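Local coordinates for protein fusion DH (Streptomyces sp. MJ635-86F5, PDB 6K97) that is an engineered fusion of a split polyketide synthase dehydratase domain from cremimycin biosynthesis, a double hot dog lyase that probably dehydrates carrier-bound polyketide intermediates, at residues Glu33-Ala38 with Pro245-Val250; Tyr48-Arg53 with Leu83-Ile88. All coordinates share one frame; numbering follows the deposited sequence.

Interaction 1: residues Glu33-Ala38 with Pro245-Val250; sequences EHPLLA and PEAFHV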
loop_
_atom_site.group_PDB
_atom_site.type_symbol
_atom_site.label_atom_id
_atom_site.label_comp_id
_atom_site.label_asym_id
_atom_site.label_seq_id
_atom_site.Cartn_x
_atom_site.Cartn_y
_atom_site.Cartn_z
ATOM N N GLU A 33 -9.357 -3.820 10.560
ATOM C CA GLU A 33 -9.466 -3.903 12.037
ATOM C C GLU A 33 -8.479 -4.949 12.536
ATOM O O GLU A 33 -8.696 -6.139 12.375
ATOM C CB GLU A 33 -10.897 -4.246 12.505
ATOM C CG GLU A 33 -11.901 -3.100 12.326
ATOM C CD GLU A 33 -12.353 -2.845 10.864
ATOM O OE1 GLU A 33 -12.659 -3.813 10.120
ATOM O OE2 GLU A 33 -12.422 -1.657 10.448
ATOM N N HIS A 34 -7.388 -4.505 13.133
ATOM C CA HIS A 34 -6.456 -5.421 13.798
ATOM C C HIS A 34 -5.618 -4.639 14.763
ATOM O O HIS A 34 -5.320 -3.512 14.504
ATOM C CB HIS A 34 -5.576 -6.092 12.747
ATOM C CG HIS A 34 -4.785 -7.236 13.266
ATOM N ND1 HIS A 34 -3.484 -7.108 13.701
ATOM C CD2 HIS A 34 -5.118 -8.527 13.460
ATOM C CE1 HIS A 34 -3.043 -8.282 14.106
ATOM N NE2 HIS A 34 -4.013 -9.159 13.966
ATOM N N PRO A 35 -5.159 -5.251 15.856
ATOM C CA PRO A 35 -4.331 -4.491 16.809
ATOM C C PRO A 35 -2.941 -3.994 16.317
ATOM O O PRO A 35 -2.422 -3.063 16.899
ATOM C CB PRO A 35 -4.167 -5.451 17.985
ATOM C CG PRO A 35 -5.366 -6.360 17.889
ATOM C CD PRO A 35 -5.589 -6.547 16.398
ATOM N N LEU A 36 -2.341 -4.627 15.311
ATOM C CA LEU A 36 -1.024 -4.229 14.756
ATOM C C LEU A 36 -1.026 -3.642 13.333
ATOM O O LEU A 36 -0.004 -3.244 12.842
ATOM C CB LEU A 36 -0.091 -5.434 14.746
ATOM C CG LEU A 36 0.041 -6.126 16.104
ATOM C CD1 LEU A 36 0.772 -7.465 16.037
ATOM C CD2 LEU A 36 0.730 -5.235 17.123
ATOM N N LEU A 37 -2.166 -3.606 12.652
ATOM C CA LEU A 37 -2.242 -3.087 11.292
ATOM C C LEU A 37 -3.361 -2.073 11.210
ATOM O O LEU A 37 -4.434 -2.286 11.767
ATOM C CB LEU A 37 -2.476 -4.214 10.310
ATOM C CG LEU A 37 -1.370 -5.265 10.273
ATOM C CD1 LEU A 37 -1.782 -6.487 9.489
ATOM C CD2 LEU A 37 -0.112 -4.674 9.692
ATOM N N ALA A 38 -3.099 -0.967 10.527
ATOM C CA ALA A 38 -4.082 0.073 10.288
ATOM C C ALA A 38 -4.813 -0.028 8.902
ATOM O O ALA A 38 -5.973 0.318 8.815
ATOM C CB ALA A 38 -3.398 1.425 10.418
ATOM N N PRO A 245 -7.305 -10.917 23.874
ATOM C CA PRO A 245 -7.142 -12.035 22.903
ATOM C C PRO A 245 -8.293 -12.155 21.891
ATOM O O PRO A 245 -8.076 -12.493 20.695
ATOM C CB PRO A 245 -7.031 -13.274 23.794
ATOM C CG PRO A 245 -7.559 -12.865 25.145
ATOM C CD PRO A 245 -7.343 -11.384 25.275
ATOM N N GLU A 246 -9.478 -11.742 22.305
ATOM C CA GLU A 246 -10.627 -11.661 21.400
ATOM C C GLU A 246 -10.395 -10.728 20.189
ATOM O O GLU A 246 -11.095 -10.822 19.143
ATOM C CB GLU A 246 -11.892 -11.248 22.198
ATOM C CG GLU A 246 -12.350 -12.283 23.235
ATOM C CD GLU A 246 -11.545 -12.288 24.537
ATOM O OE1 GLU A 246 -10.544 -11.536 24.656
ATOM O OE2 GLU A 246 -11.810 -13.102 25.423
ATOM N N ALA A 247 -9.437 -9.822 20.289
ATOM C CA ALA A 247 -9.155 -8.910 19.192
ATOM C C ALA A 247 -8.164 -9.464 18.159
ATOM O O ALA A 247 -7.929 -8.824 17.136
ATOM C CB ALA A 247 -8.621 -7.591 19.743
ATOM N N PHE A 248 -7.571 -10.629 18.430
ATOM C CA PHE A 248 -6.607 -11.197 17.517
ATOM C C PHE A 248 -7.067 -12.490 16.887
ATOM O O PHE A 248 -7.922 -13.240 17.441
ATOM C CB PHE A 248 -5.356 -11.591 18.290
ATOM C CG PHE A 248 -4.526 -10.456 18.820
ATOM C CD1 PHE A 248 -3.507 -9.954 18.083
ATOM C CD2 PHE A 248 -4.667 -10.039 20.109
ATOM C CE1 PHE A 248 -2.676 -8.980 18.578
ATOM C CE2 PHE A 248 -3.842 -9.041 20.644
ATOM C CZ PHE A 248 -2.837 -8.515 19.864
ATOM N N HIS A 249 -6.416 -12.853 15.786
ATOM C CA HIS A 249 -6.636 -14.209 15.252
ATOM C C HIS A 249 -6.204 -15.203 16.307
ATOM O O HIS A 249 -7.036 -15.960 16.764
ATOM C CB HIS A 249 -6.002 -14.400 13.901
ATOM C CG HIS A 249 -6.591 -13.460 12.901
ATOM N ND1 HIS A 249 -7.855 -13.639 12.386
ATOM C CD2 HIS A 249 -6.160 -12.267 12.432
ATOM C CE1 HIS A 249 -8.122 -12.662 11.550
ATOM N NE2 HIS A 249 -7.130 -11.797 11.595
ATOM N N VAL A 250 -4.936 -15.125 16.710
ATOM C CA VAL A 250 -4.442 -15.790 17.911
ATOM C C VAL A 250 -3.377 -14.915 18.626
ATOM O O VAL A 250 -2.345 -14.656 18.105
ATOM C CB VAL A 250 -3.793 -17.144 17.589
ATOM C CG1 VAL A 250 -3.496 -17.859 18.883
ATOM C CG2 VAL A 250 -4.687 -18.005 16.727
#

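Interaction 2: residues Tyr48-Arg53 with Leu83-Ile88; sequences YLFTGR and LHAADI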
loop_
_atom_site.group_PDB
_atom_site.type_symbol
_atom_site.label_atom_id
_atom_site.label_comp_id
_atom_site.label_asym_id
_atom_site.label_seq_id
_atom_site.Cartn_x
_atom_site.Cartn_y
_atom_site.Cartn_z
ATOM N N TYR A 48 -1.997 -8.008 -2.164
ATOM C CA TYR A 48 -2.468 -7.121 -1.083
ATOM C C TYR A 48 -1.303 -6.405 -0.378
ATOM O O TYR A 48 -0.170 -6.902 -0.390
ATOM C CB TYR A 48 -3.237 -7.917 -0.052
ATOM C CG TYR A 48 -4.554 -8.433 -0.489
ATOM C CD1 TYR A 48 -4.663 -9.624 -1.192
ATOM C CD2 TYR A 48 -5.730 -7.727 -0.205
ATOM C CE1 TYR A 48 -5.910 -10.091 -1.611
ATOM C CE2 TYR A 48 -6.982 -8.199 -0.606
ATOM C CZ TYR A 48 -7.067 -9.369 -1.311
ATOM O OH TYR A 48 -8.306 -9.843 -1.699
ATOM N N LEU A 49 -1.575 -5.249 0.227
ATOM C CA LEU A 49 -0.599 -4.545 1.081
ATOM C C LEU A 49 -1.288 -4.243 2.410
ATOM O O LEU A 49 -2.400 -3.721 2.411
ATOM C CB LEU A 49 -0.129 -3.238 0.441
ATOM C CG LEU A 49 0.832 -2.407 1.316
ATOM C CD1 LEU A 49 2.212 -3.069 1.440
ATOM C CD2 LEU A 49 1.022 -0.980 0.823
ATOM N N PHE A 50 -0.656 -4.570 3.530
ATOM C CA PHE A 50 -1.151 -4.144 4.846
ATOM C C PHE A 50 -0.096 -3.301 5.543
ATOM O O PHE A 50 1.093 -3.611 5.441
ATOM C CB PHE A 50 -1.406 -5.338 5.707
ATOM C CG PHE A 50 -2.296 -6.342 5.076
ATOM C CD1 PHE A 50 -1.806 -7.252 4.189
ATOM C CD2 PHE A 50 -3.624 -6.350 5.356
ATOM C CE1 PHE A 50 -2.633 -8.197 3.616
ATOM C CE2 PHE A 50 -4.473 -7.278 4.753
ATOM C CZ PHE A 50 -3.974 -8.207 3.892
ATOM N N THR A 51 -0.497 -2.235 6.220
ATOM C CA THR A 51 0.501 -1.372 6.869
ATOM C C THR A 51 0.092 -1.009 8.277
ATOM O O THR A 51 -1.103 -0.988 8.608
ATOM C CB THR A 51 0.753 -0.044 6.104
ATOM O OG1 THR A 51 -0.356 0.867 6.285
ATOM C CG2 THR A 51 0.934 -0.301 4.620
ATOM N N GLY A 52 1.092 -0.710 9.099
ATOM C CA GLY A 52 0.840 -0.216 10.448
ATOM C C GLY A 52 2.080 0.386 11.041
ATOM O O GLY A 52 3.192 0.201 10.537
ATOM N N ARG A 53 1.876 1.118 12.123
ATOM C CA ARG A 53 2.964 1.733 12.872
ATOM C C ARG A 53 3.222 0.842 14.070
ATOM O O ARG A 53 2.284 0.439 14.760
ATOM C CB ARG A 53 2.568 3.139 13.347
ATOM C CG ARG A 53 3.690 3.883 14.062
ATOM C CD ARG A 53 3.293 5.313 14.415
ATOM N NE ARG A 53 4.423 6.032 15.005
ATOM C CZ ARG A 53 4.692 6.098 16.316
ATOM N NH1 ARG A 53 3.901 5.507 17.215
ATOM N NH2 ARG A 53 5.753 6.770 16.745
ATOM N N LEU A 83 -1.589 -14.457 9.590
ATOM C CA LEU A 83 -2.967 -14.894 9.762
ATOM C C LEU A 83 -3.925 -13.789 9.313
ATOM O O LEU A 83 -4.870 -14.082 8.577
ATOM C CB LEU A 83 -3.260 -15.321 11.203
ATOM C CG LEU A 83 -2.532 -16.637 11.581
ATOM C CD1 LEU A 83 -2.598 -16.891 13.079
ATOM C CD2 LEU A 83 -3.076 -17.834 10.811
ATOM N N HIS A 84 -3.655 -12.528 9.662
ATOM C CA HIS A 84 -4.534 -11.460 9.215
ATOM C C HIS A 84 -4.520 -11.352 7.682
ATOM O O HIS A 84 -5.579 -11.307 7.014
ATOM C CB HIS A 84 -4.201 -10.133 9.848
ATOM C CG HIS A 84 -5.284 -9.127 9.699
ATOM N ND1 HIS A 84 -6.488 -9.223 10.370
ATOM C CD2 HIS A 84 -5.395 -8.048 8.886
ATOM C CE1 HIS A 84 -7.279 -8.227 10.004
ATOM N NE2 HIS A 84 -6.649 -7.514 9.092
ATOM N N ALA A 85 -3.339 -11.389 7.106
ATOM C CA ALA A 85 -3.282 -11.365 5.649
ATOM C C ALA A 85 -4.048 -12.543 5.055
ATOM O O ALA A 85 -4.772 -12.406 4.080
ATOM C CB ALA A 85 -1.843 -11.380 5.210
ATOM N N ALA A 86 -3.857 -13.730 5.644
ATOM C CA ALA A 86 -4.504 -14.934 5.132
ATOM C C ALA A 86 -6.027 -14.761 5.117
ATOM O O ALA A 86 -6.692 -15.023 4.110
ATOM C CB ALA A 86 -4.101 -16.138 5.952
ATOM N N ASP A 87 -6.540 -14.287 6.226
ATOM C CA ASP A 87 -7.909 -14.050 6.380
ATOM C C ASP A 87 -8.431 -13.049 5.304
ATOM O O ASP A 87 -9.377 -13.344 4.596
ATOM C CB ASP A 87 -8.153 -13.560 7.790
ATOM C CG ASP A 87 -9.612 -13.279 8.074
ATOM O OD1 ASP A 87 -10.446 -14.051 7.644
ATOM O OD2 ASP A 87 -9.925 -12.258 8.721
ATOM N N ILE A 88 -7.774 -11.919 5.110
ATOM C CA ILE A 88 -8.315 -10.954 4.175
ATOM C C ILE A 88 -8.249 -11.454 2.740
ATOM O O ILE A 88 -9.145 -11.171 1.925
ATOM C CB ILE A 88 -7.591 -9.626 4.317
ATOM C CG1 ILE A 88 -7.785 -9.054 5.743
ATOM C CG2 ILE A 88 -8.063 -8.633 3.293
ATOM C CD1 ILE A 88 -9.225 -8.815 6.113
#

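Interaction 1: residues Glu33-Ala38 with Pro245-Val250
His34 swings its ring out with CG anti to the backbone N, and both ring nitrogens then have partners. ND1 accepts the backbone N-H of Leu36 at 3.2 Å from Leu36 N to His34 ND1; the bond is nearly straight (168°), although the donor is tilted from the ring plane. NE2 bonds to Glu80 of helix 75-88, an arrangement consistent with a proton on NE2. The carboxylate of Glu80 also binds the backbone nitrogens of His249 and Val250, joining the two segments indirectly. Phe248 turns its edge toward the face of the His34 ring in an offset edge-to-face pair, centroids 5.8 Å apart and planes at 88°. The imidazole of His249 meets that of His34 rim to rim, with His249 CD2 at the edge of the His34 ring and 4.0 Å from His34 CD2. This aromatic cluster spans the two hot dog halves of the dehydratase: 33-38 belongs to the first part of the fusion, 245-250 to the second, so the engineered connection brings both into one chain. Next along, Pro35 supplies the most intimate packing. Its CG sits over the Phe248 ring as a CH-pi contact, 3.9 Å from Pro35 CG to the ring centroid and 12° off the normal. Pro35 CD lies 3.3 Å from Ala247 O, and Pro35 CG is 3.9 Å from Ala247 CB. An alanine in place of Phe248 would remove the face under Pro35 CG and the edge against His34, and would probably loosen the contact. Leu36 adds little across the contact beyond the N-H that fixes the His34 ring; its buried side chain goes instead to Leu81 of helix 75-88 and to His59, whose NE2 bonds to Pro35 O.

Interaction 2: residues Tyr48-Arg53 with Leu83-Ile88
Phe50 and Tyr48 share a first torsion with CG anti to the carbonyl carbon (chi1 -54° in Phe50), which sends both rings from strand 48-53 to the helix 83-88. In Ile88, CG1 is likewise anti to the carbonyl carbon (chi1 -61°), while CG2 is anti to the backbone N, so CG1 goes to Phe50 while CG2 lies near both rings. The outer rim of Phe50 does most of the touching. Phe50 CE1 lies 3.6 Å from Ala85 CB, and Phe50 CZ comes within 3.7 Å of Ala85 CA, a close approach to the helix backbone that the small alanine permits. On the other flank, Ile88 CG1 and CB meet the edge of the same ring, with CG1 3.9 Å from Phe50 CE2. Looser again is His84, whose CD2 is 4.3 Å from Phe50 CD2, with that carbon at the imidazole edge. Tyr48 crosses Ile88 obliquely, its CE2 4.1 Å from Ile88 CG2. Strand and helix axes pass 10.0 Å apart at 139°, and alternate strand residues face opposite ways: Leu49 and Thr51 meet the second subunit, where Thr51 OG1 bonds to Leu27 O of that neighbouring chain. Strand 48-55 belongs to the antiparallel sheet that curls around the central helix 75-88, the arrangement defining the hot dog fold; both lie in the first part of the fusion. Val115 of strand 110-117 and Ala40 of strand 39-42 also pack on Phe50. No hydrogen bond links the two segments, and the nitrogens of His84 are engaged elsewhere, NE2 by Thr32 and ND1 by His249. Between these segments the contact therefore rests on van der Waals packing, chiefly of Phe50 and Tyr48 against Ala85 and Ile88.

Overall arrangement
Interaction 2 is a buried contact inside the first hot dog half, whereas interaction 1 is a surface contact between that half and the second one of the fusion. Along the sequence, interaction 2 is nested within the loop closed by interaction 1, and their centres lie about 10 Å apart. Helix 75-88 serves both, meeting the loops of interaction 1 with its Glu80 and His84 side and strand 48-55 with its Ala85 and Ile88 side. The backbone also connects them, with Ala38 N probably bonded to Thr51 O. Their chemistry follows their location: mainly apolar side chains without a cross-segment hydrogen bond in the interior, with His84 at its margin, and histidines plus a proline-phenylalanine CH-pi pair at the interface.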